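PDB 2AWP: iron Super-Oxide Dismutase from Plasmodium knowlesi, which catalyses the dismutation of superoxide to hydrogen peroxide and oxygen, probably using an iron ion bound in its active site. Local coordinates for residues L12-P17 with M81-G86; S52-M57 with Q70-S75; G87-E92 with V183-A188; F119-G124 with T139-N144. One frame throughout, in Å; residues are numbered along the deposited sequence.

Contact 1: residues L12-P17 with M81-G86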
loop_
_atom_site.group_PDB
_atom_site.type_symbol
_atom_site.label_atom_id
_atom_site.label_comp_id
_atom_site.label_asym_id
_atom_site.label_seq_id
_atom_site.Cartn_x
_atom_site.Cartn_y
_atom_site.Cartn_z
ATOM N N LEU A 12 -2.262 10.145 22.511
ATOM C CA LEU A 12 -2.803 9.863 21.197
ATOM C C LEU A 12 -2.971 11.128 20.373
ATOM O O LEU A 12 -2.925 11.078 19.159
ATOM C CB LEU A 12 -4.158 9.148 21.369
ATOM C CG LEU A 12 -4.589 8.101 20.368
ATOM C CD1 LEU A 12 -3.647 6.908 20.395
ATOM C CD2 LEU A 12 -5.996 7.680 20.714
ATOM N N ASN A 13 -3.160 12.262 21.045
ATOM C CA ASN A 13 -3.301 13.551 20.375
ATOM C C ASN A 13 -1.981 14.351 20.360
ATOM O O ASN A 13 -1.987 15.504 19.982
ATOM C CB ASN A 13 -4.411 14.408 21.043
ATOM C CG ASN A 13 -4.032 14.846 22.433
ATOM O OD1 ASN A 13 -3.016 14.412 22.957
ATOM N ND2 ASN A 13 -4.865 15.662 23.060
ATOM N N ALA A 14 -0.872 13.763 20.805
ATOM C CA ALA A 14 0.363 14.532 21.035
ATOM C C ALA A 14 1.034 14.966 19.742
ATOM O O ALA A 14 1.882 15.875 19.758
ATOM C CB ALA A 14 1.366 13.737 21.913
ATOM N N LEU A 15 0.670 14.330 18.621
ATOM C CA LEU A 15 1.282 14.673 17.333
ATOM C C LEU A 15 0.398 15.595 16.503
ATOM O O LEU A 15 0.722 15.931 15.387
ATOM C CB LEU A 15 1.703 13.426 16.530
ATOM C CG LEU A 15 2.427 12.342 17.340
ATOM C CD1 LEU A 15 2.753 11.110 16.459
ATOM C CD2 LEU A 15 3.707 12.867 17.995
ATOM N N SER A 16 -0.699 16.049 17.090
ATOM C CA SER A 16 -1.664 16.881 16.391
ATOM C C SER A 16 -1.077 18.312 16.288
ATOM O O SER A 16 -0.271 18.687 17.118
ATOM C CB SER A 16 -2.973 16.862 17.185
ATOM O OG SER A 16 -3.984 17.543 16.469
ATOM N N PRO A 17 -1.430 19.085 15.241
ATOM C CA PRO A 17 -2.292 18.705 14.107
ATOM C C PRO A 17 -1.537 18.020 12.934
ATOM O O PRO A 17 -2.135 17.787 11.858
ATOM C CB PRO A 17 -2.856 20.054 13.674
ATOM C CG PRO A 17 -1.603 20.954 13.820
ATOM C CD PRO A 17 -0.961 20.483 15.110
ATOM N N MET A 81 9.131 9.852 16.518
ATOM C CA MET A 81 8.365 11.092 16.606
ATOM C C MET A 81 8.106 11.465 18.049
ATOM O O MET A 81 8.382 10.685 18.935
ATOM C CB MET A 81 7.004 10.936 15.907
ATOM C CG MET A 81 7.140 10.758 14.422
ATOM S SD MET A 81 5.552 10.628 13.614
ATOM C CE MET A 81 4.950 9.057 14.248
ATOM N N GLY A 82 7.524 12.639 18.273
ATOM C CA GLY A 82 7.135 13.042 19.616
ATOM C C GLY A 82 6.623 14.455 19.705
ATOM O O GLY A 82 6.826 15.255 18.779
ATOM N N PRO A 83 5.964 14.788 20.833
ATOM C CA PRO A 83 5.600 16.181 21.042
ATOM C C PRO A 83 6.870 16.958 21.443
ATOM O O PRO A 83 7.827 16.365 21.928
ATOM C CB PRO A 83 4.573 16.122 22.195
ATOM C CG PRO A 83 4.992 14.906 22.985
ATOM C CD PRO A 83 5.545 13.922 21.960
ATOM N N ASN A 84 6.895 18.256 21.189
ATOM C CA ASN A 84 8.046 19.068 21.576
ATOM C C ASN A 84 9.348 18.633 20.858
ATOM O O ASN A 84 10.433 18.719 21.420
ATOM C CB ASN A 84 8.233 18.998 23.101
ATOM C CG ASN A 84 6.903 19.063 23.874
ATOM O OD1 ASN A 84 6.635 18.234 24.772
ATOM N ND2 ASN A 84 6.056 20.027 23.511
ATOM N N CYS A 85 9.214 18.124 19.635
ATOM C CA CYS A 85 10.352 17.619 18.866
ATOM C C CYS A 85 10.397 18.380 17.550
ATOM O O CYS A 85 9.980 19.533 17.494
ATOM C CB CYS A 85 10.227 16.102 18.615
ATOM S SG CYS A 85 10.480 15.048 20.054
ATOM N N GLY A 86 10.859 17.734 16.482
ATOM C CA GLY A 86 10.997 18.412 15.195
ATOM C C GLY A 86 12.134 19.431 15.213
ATOM O O GLY A 86 13.065 19.367 16.064
#
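Leu-15 reaches from 12-17 and divides its two methyl groups between separate partners on 81-86, a worked example of one branched side chain joining two loops that share no regular structure. Leu-15 CD1 meets the tip of Met-81, 3.7 Å from Met-81 CE, and the two side chains cross at about a right angle. Leu-15 CD2 instead lies against main chain, 3.7 Å from C of Gly-82. The chi1 of Leu-15, -45°, sets CG anti to the carbonyl carbon and beside the backbone N, and from there both methyl groups reach 81-86.

Pro-83 and Ala-14 form the second half of the contact. CB of Ala-14 points at the proline ring and stands 4.0 Å from Pro-83 CG, while the carbonyl O of Ala-14 is 3.6 Å from Pro-83 CB. A type I beta turn from Asn-13 to Ser-16 presents Ala-14 and Leu-15 together at its two central positions. Tyr-10 touches both Leu-15 and Pro-83, and Leu-24 of helix 21-43 backs the leucine. Met-81 lies about 7 Å, side chain to side chain, from His-27 and Asp-158, both probable iron ligands. Since methyl groups, a thioether and a proline ring do the touching, apolar burial and fit of shape join the two loops here, without hydrogen bonding between them.

Contact 2: residues S52-M57 with Q70-S75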
loop_
_atom_site.group_PDB
_atom_site.type_symbol
_atom_site.label_atom_id
_atom_site.label_comp_id
_atom_site.label_asym_id
_atom_site.label_seq_id
_atom_site.Cartn_x
_atom_site.Cartn_y
_atom_site.Cartn_z
ATOM N N SER A 52 12.306 -13.739 20.270
ATOM C CA SER A 52 11.963 -12.354 20.429
ATOM C C SER A 52 11.411 -11.812 19.106
ATOM O O SER A 52 11.564 -12.444 18.046
ATOM C CB SER A 52 13.199 -11.550 20.843
ATOM O OG SER A 52 14.107 -11.480 19.748
ATOM N N LEU A 53 10.780 -10.643 19.166
ATOM C CA LEU A 53 10.270 -10.010 17.957
ATOM C C LEU A 53 11.374 -9.818 16.932
ATOM O O LEU A 53 11.191 -10.100 15.733
ATOM C CB LEU A 53 9.610 -8.671 18.285
ATOM C CG LEU A 53 9.000 -7.888 17.105
ATOM C CD1 LEU A 53 7.772 -8.561 16.583
ATOM C CD2 LEU A 53 8.651 -6.469 17.488
ATOM N N VAL A 54 12.518 -9.307 17.397
ATOM C CA VAL A 54 13.662 -9.075 16.525
ATOM C C VAL A 54 14.188 -10.362 15.874
ATOM O O VAL A 54 14.459 -10.398 14.671
ATOM C CB VAL A 54 14.770 -8.305 17.275
ATOM C CG1 VAL A 54 16.116 -8.478 16.603
ATOM C CG2 VAL A 54 14.384 -6.861 17.357
ATOM N N GLU A 55 14.304 -11.421 16.660
ATOM C CA GLU A 55 14.713 -12.715 16.140
ATOM C C GLU A 55 13.720 -13.257 15.117
ATOM O O GLU A 55 14.123 -13.722 14.052
ATOM C CB GLU A 55 14.922 -13.707 17.283
ATOM C CG GLU A 55 16.075 -13.299 18.156
ATOM C CD GLU A 55 16.151 -14.099 19.439
ATOM O OE1 GLU A 55 15.108 -14.618 19.872
ATOM O OE2 GLU A 55 17.255 -14.190 20.005
ATOM N N ILE A 56 12.430 -13.138 15.408
ATOM C CA ILE A 56 11.392 -13.573 14.458
ATOM C C ILE A 56 11.541 -12.831 13.130
ATOM O O ILE A 56 11.615 -13.462 12.072
ATOM C CB ILE A 56 9.949 -13.415 15.028
ATOM C CG1 ILE A 56 9.738 -14.394 16.195
ATOM C CG2 ILE A 56 8.907 -13.769 13.941
ATOM C CD1 ILE A 56 8.610 -14.004 17.131
ATOM N N MET A 57 11.624 -11.498 13.204
ATOM C CA MET A 57 11.806 -10.636 12.032
ATOM C C MET A 57 13.021 -11.058 11.174
ATOM O O MET A 57 12.926 -11.200 9.932
ATOM C CB MET A 57 11.947 -9.200 12.525
ATOM C CG MET A 57 12.110 -8.158 11.484
ATOM S SD MET A 57 12.122 -6.583 12.336
ATOM C CE MET A 57 13.858 -6.353 12.824
ATOM N N GLN A 70 6.282 -5.540 10.600
ATOM C CA GLN A 70 5.400 -4.406 10.827
ATOM C C GLN A 70 5.300 -3.978 12.292
ATOM O O GLN A 70 5.244 -2.776 12.581
ATOM C CB GLN A 70 4.015 -4.618 10.224
ATOM C CG GLN A 70 3.994 -4.560 8.694
ATOM C CD GLN A 70 4.276 -3.210 8.128
ATOM O OE1 GLN A 70 5.431 -2.807 8.023
ATOM N NE2 GLN A 70 3.210 -2.496 7.703
ATOM N N ILE A 71 5.222 -4.936 13.220
ATOM C CA ILE A 71 5.198 -4.538 14.636
ATOM C C ILE A 71 6.458 -3.708 14.941
ATOM O O ILE A 71 6.370 -2.668 15.575
ATOM C CB ILE A 71 5.180 -5.717 15.596
ATOM C CG1 ILE A 71 3.890 -6.543 15.434
ATOM C CG2 ILE A 71 5.301 -5.211 17.076
ATOM C CD1 ILE A 71 4.091 -7.995 15.840
ATOM N N TRP A 72 7.619 -4.214 14.531
ATOM C CA TRP A 72 8.901 -3.578 14.852
ATOM C C TRP A 72 8.997 -2.203 14.162
ATOM O O TRP A 72 9.368 -1.169 14.788
ATOM C CB TRP A 72 10.062 -4.495 14.443
ATOM C CG TRP A 72 11.425 -3.993 14.948
ATOM C CD1 TRP A 72 12.083 -4.399 16.078
ATOM C CD2 TRP A 72 12.237 -2.967 14.352
ATOM N NE1 TRP A 72 13.261 -3.678 16.227
ATOM C CE2 TRP A 72 13.381 -2.804 15.175
ATOM C CE3 TRP A 72 12.113 -2.173 13.192
ATOM C CZ2 TRP A 72 14.398 -1.872 14.876
ATOM C CZ3 TRP A 72 13.125 -1.246 12.895
ATOM C CH2 TRP A 72 14.245 -1.095 13.744
ATOM N N ASN A 73 8.647 -2.177 12.883
ATOM C CA ASN A 73 8.707 -0.919 12.086
ATOM C C ASN A 73 7.817 0.146 12.711
ATOM O O ASN A 73 8.145 1.326 12.710
ATOM C CB ASN A 73 8.181 -1.172 10.669
ATOM C CG ASN A 73 9.062 -2.086 9.844
ATOM O OD1 ASN A 73 10.231 -2.300 10.152
ATOM N ND2 ASN A 73 8.495 -2.631 8.770
ATOM N N HIS A 74 6.633 -0.256 13.181
ATOM C CA HIS A 74 5.709 0.745 13.739
ATOM C C HIS A 74 6.190 1.286 15.061
ATOM O O HIS A 74 6.085 2.474 15.330
ATOM C CB HIS A 74 4.289 0.175 13.866
ATOM C CG HIS A 74 3.564 0.141 12.573
ATOM N ND1 HIS A 74 3.730 -0.877 11.654
ATOM C CD2 HIS A 74 2.740 1.046 11.998
ATOM C CE1 HIS A 74 3.005 -0.611 10.582
ATOM N NE2 HIS A 74 2.400 0.546 10.771
ATOM N N SER A 75 6.716 0.410 15.903
ATOM C CA SER A 75 7.278 0.880 17.159
ATOM C C SER A 75 8.427 1.870 16.952
ATOM O O SER A 75 8.503 2.891 17.634
ATOM C CB SER A 75 7.689 -0.293 18.025
ATOM O OG SER A 75 6.517 -0.884 18.546
#
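Met-57 and Leu-53 press on Trp-72 and Ile-71, forming the tight part of a contact in which the axes of the short helical segments 53-57 and 70-75 come to 10.1 Å, with 123° between their N-to-C directions. The methionine is bent at chi3 (86°), which carries Met-57 CE over one face of the Trp-72 indole, 4.0 Å from the centroid of its five-membered ring; SD, set obliquely to that ring and 3.6 Å from Trp-72 CB, completes a Met-aromatic contact. Leu-53 comes in at the edge of the same ring. Leu-53 CD2 lies 3.6 Å from Ile-71 CG2 and 3.9 Å from Trp-72 CB, touching both neighbouring side chains.

Outward, the packing thins. Val-54 offers just CG2, which meets the indole obliquely, 3.6 Å from NE1 of Trp-72. Beyond it, the exposed Glu-55 and the partly exposed Ser-52 turn to each other in a capping box: Glu-55 N donates to Ser-52 OG at 3.1 Å and Ser-52 N to Glu-55 OE1 at 3.0 Å, starting helix 53-59.

Within helix 62-79, His-74, a probable iron ligand, donates from ND1 to the carbonyl O of Gln-70. Ile-71 continues onto Tyr-35, Val-36 and Leu-39 of helix 21-43, whereas Trp-72 stacks on Phe-76 and touches Trp-125 of strand 122-129.

Contact 3: residues G87-E92 with V183-A188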
loop_
_atom_site.group_PDB
_atom_site.type_symbol
_atom_site.label_atom_id
_atom_site.label_comp_id
_atom_site.label_asym_id
_atom_site.label_seq_id
_atom_site.Cartn_x
_atom_site.Cartn_y
_atom_site.Cartn_z
ATOM N N GLY A 87 12.050 20.387 14.288
ATOM C CA GLY A 87 13.084 21.421 14.171
ATOM C C GLY A 87 14.419 20.860 13.685
ATOM O O GLY A 87 14.467 19.830 12.973
ATOM N N GLU A 88 15.496 21.556 14.047
ATOM C CA GLU A 88 16.846 21.218 13.615
ATOM C C GLU A 88 17.337 20.060 14.445
ATOM O O GLU A 88 17.024 19.991 15.652
ATOM C CB GLU A 88 17.809 22.387 13.891
ATOM C CG GLU A 88 17.641 23.574 12.988
ATOM C CD GLU A 88 18.035 23.295 11.559
ATOM O OE1 GLU A 88 19.121 22.704 11.304
ATOM O OE2 GLU A 88 17.251 23.682 10.687
ATOM N N PRO A 89 18.156 19.174 13.850
ATOM C CA PRO A 89 18.753 18.150 14.718
ATOM C C PRO A 89 19.652 18.780 15.784
ATOM O O PRO A 89 20.067 19.923 15.639
ATOM C CB PRO A 89 19.583 17.280 13.747
ATOM C CG PRO A 89 19.695 18.019 12.524
ATOM C CD PRO A 89 18.574 19.028 12.447
ATOM N N HIS A 90 19.954 18.032 16.844
ATOM C CA HIS A 90 20.827 18.530 17.892
ATOM C C HIS A 90 21.568 17.329 18.463
ATOM O O HIS A 90 21.135 16.185 18.268
ATOM C CB HIS A 90 20.011 19.248 18.975
ATOM C CG HIS A 90 18.818 18.481 19.445
ATOM N ND1 HIS A 90 18.883 17.547 20.455
ATOM C CD2 HIS A 90 17.523 18.510 19.043
ATOM C CE1 HIS A 90 17.686 17.020 20.646
ATOM N NE2 HIS A 90 16.840 17.588 19.802
ATOM N N GLY A 91 22.686 17.571 19.148
ATOM C CA GLY A 91 23.474 16.459 19.661
ATOM C C GLY A 91 24.224 15.774 18.528
ATOM O O GLY A 91 24.431 16.346 17.476
ATOM N N GLU A 92 24.604 14.534 18.748
ATOM C CA GLU A 92 25.501 13.810 17.840
ATOM C C GLU A 92 25.017 13.719 16.385
ATOM O O GLU A 92 25.803 13.885 15.452
ATOM C CB GLU A 92 25.790 12.422 18.416
ATOM C CG GLU A 92 27.267 12.223 18.746
ATOM C CD GLU A 92 27.741 12.995 19.977
ATOM O OE1 GLU A 92 27.244 12.716 21.092
ATOM O OE2 GLU A 92 28.631 13.871 19.836
ATOM N N VAL A 183 9.707 14.863 14.082
ATOM C CA VAL A 183 10.974 14.105 14.115
ATOM C C VAL A 183 11.680 14.193 15.457
ATOM O O VAL A 183 11.996 15.283 15.931
ATOM C CB VAL A 183 12.008 14.592 13.042
ATOM C CG1 VAL A 183 13.264 13.690 13.077
ATOM C CG2 VAL A 183 11.424 14.573 11.698
ATOM N N ASN A 184 11.959 13.033 16.039
ATOM C CA ASN A 184 12.526 12.954 17.365
ATOM C C ASN A 184 14.025 12.712 17.282
ATOM O O ASN A 184 14.449 11.564 17.147
ATOM C CB ASN A 184 11.879 11.783 18.098
ATOM C CG ASN A 184 12.192 11.765 19.559
ATOM O OD1 ASN A 184 13.219 12.285 20.001
ATOM N ND2 ASN A 184 11.313 11.134 20.332
ATOM N N TRP A 185 14.804 13.786 17.403
ATOM C CA TRP A 185 16.271 13.712 17.330
ATOM C C TRP A 185 16.875 13.027 18.544
ATOM O O TRP A 185 17.944 12.435 18.442
ATOM C CB TRP A 185 16.857 15.108 17.158
ATOM C CG TRP A 185 16.329 15.798 15.929
ATOM C CD1 TRP A 185 15.532 16.934 15.881
ATOM C CD2 TRP A 185 16.525 15.394 14.577
ATOM N NE1 TRP A 185 15.256 17.267 14.572
ATOM C CE2 TRP A 185 15.855 16.342 13.752
ATOM C CE3 TRP A 185 17.222 14.326 13.969
ATOM C CZ2 TRP A 185 15.852 16.244 12.349
ATOM C CZ3 TRP A 185 17.224 14.235 12.575
ATOM C CH2 TRP A 185 16.552 15.199 11.782
ATOM N N ASN A 186 16.184 13.076 19.685
ATOM C CA ASN A 186 16.656 12.327 20.844
ATOM C C ASN A 186 16.683 10.832 20.534
ATOM O O ASN A 186 17.652 10.142 20.873
ATOM C CB ASN A 186 15.833 12.626 22.115
ATOM C CG ASN A 186 15.785 14.097 22.432
ATOM O OD1 ASN A 186 16.809 14.772 22.415
ATOM N ND2 ASN A 186 14.584 14.622 22.680
ATOM N N PHE A 187 15.621 10.326 19.903
ATOM C CA PHE A 187 15.615 8.926 19.444
ATOM C C PHE A 187 16.745 8.636 18.455
ATOM O O PHE A 187 17.442 7.619 18.591
ATOM C CB PHE A 187 14.259 8.520 18.820
ATOM C CG PHE A 187 14.097 7.015 18.628
ATOM C CD1 PHE A 187 14.244 6.135 19.713
ATOM C CD2 PHE A 187 13.756 6.487 17.362
ATOM C CE1 PHE A 187 14.062 4.740 19.557
ATOM C CE2 PHE A 187 13.603 5.101 17.174
ATOM C CZ PHE A 187 13.760 4.218 18.284
ATOM N N ALA A 188 16.918 9.507 17.454
ATOM C CA ALA A 188 17.989 9.329 16.462
ATOM C C ALA A 188 19.370 9.203 17.158
ATOM O O ALA A 188 20.210 8.388 16.761
ATOM C CB ALA A 188 18.016 10.508 15.513
HETATM O O HOH W 1 14.027 16.253 19.306
#
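Pro-89 lies flat on the indole of Trp-185, the two side chains side by side and pointing the same way. CA of the proline stands almost straight above the five-membered ring, 3.4 Å from its centroid, in a CH-pi contact, and CB continues the cover at 3.7 Å from Trp-185 CD2. Val-183 takes the opposite face, its CG1 3.6 Å above the plane of the Trp-185 ring, so the indole is sandwiched between aliphatic groups. At the rim, NE1 of Trp-185 donates to the carbonyl O of Gly-87 at 3.1 Å, the N-H coming in from above the carbonyl plane, well off it.

Trp-185 opens helix 185-196 in the C-terminal domain of the iron/manganese superoxide dismutase fold, and Asn-184 is its N-cap, accepting from Phe-187 N through OD1. Through Pro-89 and Gly-87 the buried indole ties the last helix to the loop leading into helix 92-101, whose Ile-93 and Ile-97 also touch it.

His-90 is turned differently. With chi1 at 48°, CG sits between the backbone N and the carbonyl carbon, and the imidazole is inclined at 78° to the indole. Trp-185 CB lies over one imidazole face, 4.0 Å from the centroid of the His-90 ring. Asn-186 OD1 comes to the edge instead, 3.0 Å from His-90 CE1, its amide plane turned 60° from the ring. A water accepts from Trp-185 N at 3.2 Å and also bonds to His-90 NE2.

Contact 4: residues F119-G124 with T139-N144; sequences FGSGWG and THDAGN
Trp-123 presents the edge of its indole to the carbonyl O of Asp-141, which lies in the ring plane 3.0 Å from CD1 of Trp-123. The NE1 of the same ring donates to Gln-70 OE1, and the indole meets the ring of His-74 edge-to-face, so this tryptophan lines the surroundings of the probable iron site, close also to Asp-158. His-140 is the second flat group. Over one face of the imidazole, toward its rim, stands Asp-141 OD1, 3.8 Å above the plane of the His-140 ring; at the edge is Phe-119 O, 3.0 Å from His-140 CE1.

The open end of the antiparallel beta hairpin of strands 122-129 and 134-140 runs between them, with Trp-123 and His-140 on different faces of the sheet. Trp-123 and Thr-139 are a hydrogen-bonded pair: Trp-123 N gives to Thr-139 O, and Thr-139 N returns a bond to Trp-123 O at 2.9 Å. Gly-122 and His-140 are a non-hydrogen-bonded pair, and here Gly-122 CA comes within 3.2 Å of Thr-139 O. One further bond, Asp-141 N to Ser-121 O at 2.8 Å, extends the pairing beyond the strands.

The chain then leaves through a type II' beta turn from His-140 to Gly-143. Thr-139 OG1, placed between N and the carbonyl carbon by a chi1 of 58°, donates to Gly-143 O at 2.6 Å. A water accepts from Ser-121 N and donates to Asp-141 OD1 at 2.6 Å. Asp-141 OD2 bonds to His-140 NE2 of the second subunit, the same pair recurs with the roles of the subunits exchanged, and Ser-121 OG meets Ser-121 OG of that subunit.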
loop_
_atom_site.group_PDB
_atom_site.type_symbol
_atom_site.label_atom_id
_atom_site.label_comp_id
_atom_site.label_asym_id
_atom_site.label_seq_id
_atom_site.Cartn_x
_atom_site.Cartn_y
_atom_site.Cartn_z
ATOM N N PHE A 119 6.546 4.170 -4.494
ATOM C CA PHE A 119 5.343 3.592 -5.083
ATOM C C PHE A 119 4.814 2.416 -4.237
ATOM O O PHE A 119 5.549 1.469 -3.937
ATOM C CB PHE A 119 5.623 3.092 -6.511
ATOM C CG PHE A 119 4.391 2.572 -7.202
ATOM C CD1 PHE A 119 3.433 3.457 -7.684
ATOM C CD2 PHE A 119 4.181 1.202 -7.351
ATOM C CE1 PHE A 119 2.266 2.989 -8.302
ATOM C CE2 PHE A 119 3.008 0.728 -7.973
ATOM C CZ PHE A 119 2.067 1.631 -8.463
ATOM N N GLY A 120 3.522 2.463 -3.912
ATOM C CA GLY A 120 2.873 1.433 -3.101
ATOM C C GLY A 120 3.182 1.611 -1.625
ATOM O O GLY A 120 3.627 2.682 -1.192
ATOM N N SER A 121 2.973 0.541 -0.861
ATOM C CA SER A 121 3.152 0.546 0.600
ATOM C C SER A 121 4.636 0.476 0.946
ATOM O O SER A 121 5.355 -0.305 0.327
ATOM C CB SER A 121 2.420 -0.674 1.216
ATOM O OG SER A 121 1.000 -0.545 1.001
ATOM N N GLY A 122 5.094 1.247 1.940
ATOM C CA GLY A 122 6.533 1.209 2.275
ATOM C C GLY A 122 6.985 2.196 3.336
ATOM O O GLY A 122 6.170 2.775 4.042
ATOM N N TRP A 123 8.293 2.432 3.403
ATOM C CA TRP A 123 8.929 3.073 4.567
ATOM C C TRP A 123 10.145 3.768 4.050
ATOM O O TRP A 123 10.843 3.187 3.221
ATOM C CB TRP A 123 9.419 2.013 5.596
ATOM C CG TRP A 123 8.286 1.204 6.278
ATOM C CD1 TRP A 123 7.738 0.023 5.850
ATOM C CD2 TRP A 123 7.609 1.536 7.505
ATOM N NE1 TRP A 123 6.759 -0.397 6.729
ATOM C CE2 TRP A 123 6.647 0.524 7.740
ATOM C CE3 TRP A 123 7.742 2.569 8.433
ATOM C CZ2 TRP A 123 5.835 0.530 8.841
ATOM C CZ3 TRP A 123 6.884 2.589 9.542
ATOM C CH2 TRP A 123 5.960 1.587 9.734
ATOM N N GLY A 124 10.389 4.989 4.517
ATOM C CA GLY A 124 11.666 5.671 4.272
ATOM C C GLY A 124 12.523 5.562 5.530
ATOM O O GLY A 124 11.999 5.606 6.647
ATOM N N THR A 139 12.170 1.050 1.858
ATOM C CA THR A 139 11.808 -0.369 1.762
ATOM C C THR A 139 10.353 -0.507 1.442
ATOM O O THR A 139 9.564 0.427 1.648
ATOM C CB THR A 139 12.088 -1.150 3.074
ATOM O OG1 THR A 139 11.362 -0.535 4.152
ATOM C CG2 THR A 139 13.567 -1.117 3.392
ATOM N N HIS A 140 9.997 -1.691 0.958
ATOM C CA HIS A 140 8.668 -1.935 0.442
ATOM C C HIS A 140 7.872 -2.815 1.385
ATOM O O HIS A 140 8.412 -3.787 1.933
ATOM C CB HIS A 140 8.766 -2.601 -0.926
ATOM C CG HIS A 140 7.535 -2.419 -1.777
ATOM N ND1 HIS A 140 7.005 -1.180 -2.068
ATOM C CD2 HIS A 140 6.746 -3.324 -2.406
ATOM C CE1 HIS A 140 5.942 -1.332 -2.838
ATOM N NE2 HIS A 140 5.767 -2.619 -3.060
ATOM N N ASP A 141 6.597 -2.463 1.575
ATOM C CA ASP A 141 5.691 -3.229 2.441
ATOM C C ASP A 141 6.197 -3.299 3.904
ATOM O O ASP A 141 6.200 -2.271 4.582
ATOM C CB ASP A 141 5.423 -4.614 1.811
ATOM C CG ASP A 141 4.796 -4.507 0.428
ATOM O OD1 ASP A 141 3.887 -3.698 0.218
ATOM O OD2 ASP A 141 5.204 -5.241 -0.461
ATOM N N ALA A 142 6.593 -4.479 4.385
ATOM C CA ALA A 142 7.089 -4.679 5.769
ATOM C C ALA A 142 8.623 -4.710 5.862
ATOM O O ALA A 142 9.201 -4.923 6.949
ATOM C CB ALA A 142 6.522 -5.950 6.356
ATOM N N GLY A 143 9.279 -4.506 4.732
ATOM C CA GLY A 143 10.733 -4.626 4.679
ATOM C C GLY A 143 11.447 -3.626 5.561
ATOM O O GLY A 143 10.962 -2.519 5.775
ATOM N N ASN A 144 12.604 -4.016 6.086
ATOM C CA ASN A 144 13.440 -3.026 6.769
ATOM C C ASN A 144 14.936 -3.312 6.631
ATOM O O ASN A 144 15.332 -4.419 6.218
ATOM C CB ASN A 144 12.994 -2.811 8.224
ATOM C CG ASN A 144 13.177 -4.051 9.096
ATOM O OD1 ASN A 144 14.247 -4.681 9.104
ATOM N ND2 ASN A 144 12.147 -4.382 9.855
HETATM O O HOH W 2 2.510 -2.370 -1.546
#

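How the contacts relate
Along the chain, the loop closed by contact 1 encloses contact 2, and the later loop closed by contact 3 encloses contact 4. In space they pair otherwise. Contacts 1 and 3, with centres about 14 Å apart, touch where the loop after helix 62-79 reaches the start of helix 185-196, Gly-86 N probably bonding to Val-183 O. Contacts 2 and 4, about 15 Å apart between centres, meet where Asn-73 of helix 62-79 faces Ala-142 and Asn-144 beyond the hairpin. The other pairings are about 23 Å apart, centre to centre, and do not touch. Contacts 2 and 4 thus join the alpha-hairpin domain to the C-terminal domain beside the probable iron ligand His-74, and contact 4 continues into the dimer interface.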